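Beta sliding clamp (Bartonella birtlesii LL-WM9, PDB 6PTR) probably forms a ring-shaped head-to-tail dimer around DNA that tethers DNA polymerases and other proteins to the template and makes synthesis processive. Local coordinates at residues 31-34 with 38-41. Residues are numbered along the deposited sequence; the frame is centred on the assembly and turned at random.
Sequences RRNT and LSNV
In the N-terminal domain of the clamp, the loop that joins helix 15-26 to strand 40-46 folds back on itself, and Asn-33 reaches across to Leu-38 and Ser-39 in the 3-10 segment just ahead of the strand. Asparagine suits the place because its amide carries N-H and C=O on one flat group, which a single methylene keeps close to its own turn of the loop. With CG anti to the backbone N (chi1 160°), the amide reaches across the loop, and its ND2 donates to Ser-39 OG at 2.8 Å. The hydroxyl lies practically in the amide plane, although the N-H points somewhat off the line to it (140°). ND2 is also hydrogen-bonded to Val-35 O, so two acceptors grip the nitrogen and restrict rotation of the amide. Serine supplies an acceptor on a single carbon, close to its own backbone. Leu-38 crosses the Asn-33 side chain at about a right angle, its CB 3.7 Å from Asn-33 OD1. Apolar and branched, it also touches Thr-55 of strand 49-55, Leu-57 and Pro-127. Backbone hydrogen bonds pair Ser-39 with Ala-79, the first residue of helix 79-88, and Val-41 with Val-77 of antiparallel strand 71-78, while Val-41 packs against helices 15-26 and 79-88.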
# COMPACT_ATOMS: atom_id res chain seq x y z
N ARG C 31 4.47 9.33 -14.51
CA ARG C 31 5.01 10.16 -13.43
C ARG C 31 6.50 10.41 -13.62
O ARG C 31 7.00 11.50 -13.32
CB ARG C 31 4.74 9.50 -12.07
CG ARG C 31 3.29 9.57 -11.61
CD ARG C 31 3.17 9.12 -10.16
NE ARG C 31 1.81 8.75 -9.79
CZ ARG C 31 0.94 9.57 -9.21
NH1 ARG C 31 1.28 10.83 -8.96
NH2 ARG C 31 -0.28 9.14 -8.90
N ARG C 32 7.23 9.42 -14.14
CA ARG C 32 8.64 9.59 -14.43
C ARG C 32 8.89 10.49 -15.64
O ARG C 32 10.06 10.74 -15.96
CB ARG C 32 9.30 8.22 -14.65
N ASN C 33 7.85 10.99 -16.30
CA ASN C 33 8.02 11.80 -17.50
C ASN C 33 8.67 13.14 -17.18
O ASN C 33 8.39 13.76 -16.15
CB ASN C 33 6.67 12.04 -18.19
CG ASN C 33 6.72 13.23 -19.13
OD1 ASN C 33 7.28 13.14 -20.22
ND2 ASN C 33 6.16 14.35 -18.70
N THR C 34 9.51 13.61 -18.12
CA THR C 34 10.27 14.84 -17.95
C THR C 34 9.94 15.94 -18.96
O THR C 34 10.43 17.07 -18.79
CB THR C 34 11.78 14.53 -18.00
OG1 THR C 34 12.51 15.54 -17.28
CG2 THR C 34 12.27 14.48 -19.45
N LEU C 38 3.81 16.86 -21.56
CA LEU C 38 3.28 15.50 -21.46
C LEU C 38 2.81 15.15 -20.06
O LEU C 38 2.19 14.10 -19.88
CB LEU C 38 4.32 14.48 -21.92
CG LEU C 38 4.67 14.56 -23.40
CD1 LEU C 38 5.77 13.56 -23.73
CD2 LEU C 38 3.42 14.34 -24.29
N SER C 39 3.09 15.99 -19.07
CA SER C 39 2.53 15.82 -17.73
C SER C 39 1.14 16.44 -17.59
O SER C 39 0.52 16.30 -16.54
CB SER C 39 3.48 16.40 -16.68
OG SER C 39 4.67 15.63 -16.64
N ASN C 40 0.64 17.06 -18.64
CA ASN C 40 -0.61 17.82 -18.55
C ASN C 40 -1.76 17.07 -19.20
O ASN C 40 -1.57 16.25 -20.10
CB ASN C 40 -0.43 19.19 -19.20
CG ASN C 40 0.36 20.14 -18.32
OD1 ASN C 40 1.04 19.71 -17.38
ND2 ASN C 40 0.27 21.42 -18.62
N VAL C 41 -2.98 17.37 -18.73
CA VAL C 41 -4.20 16.96 -19.42
C VAL C 41 -4.72 18.15 -20.20
O VAL C 41 -4.73 19.29 -19.71
CB VAL C 41 -5.26 16.42 -18.44
CG1 VAL C 41 -5.55 17.44 -17.35
CG2 VAL C 41 -6.57 16.12 -19.20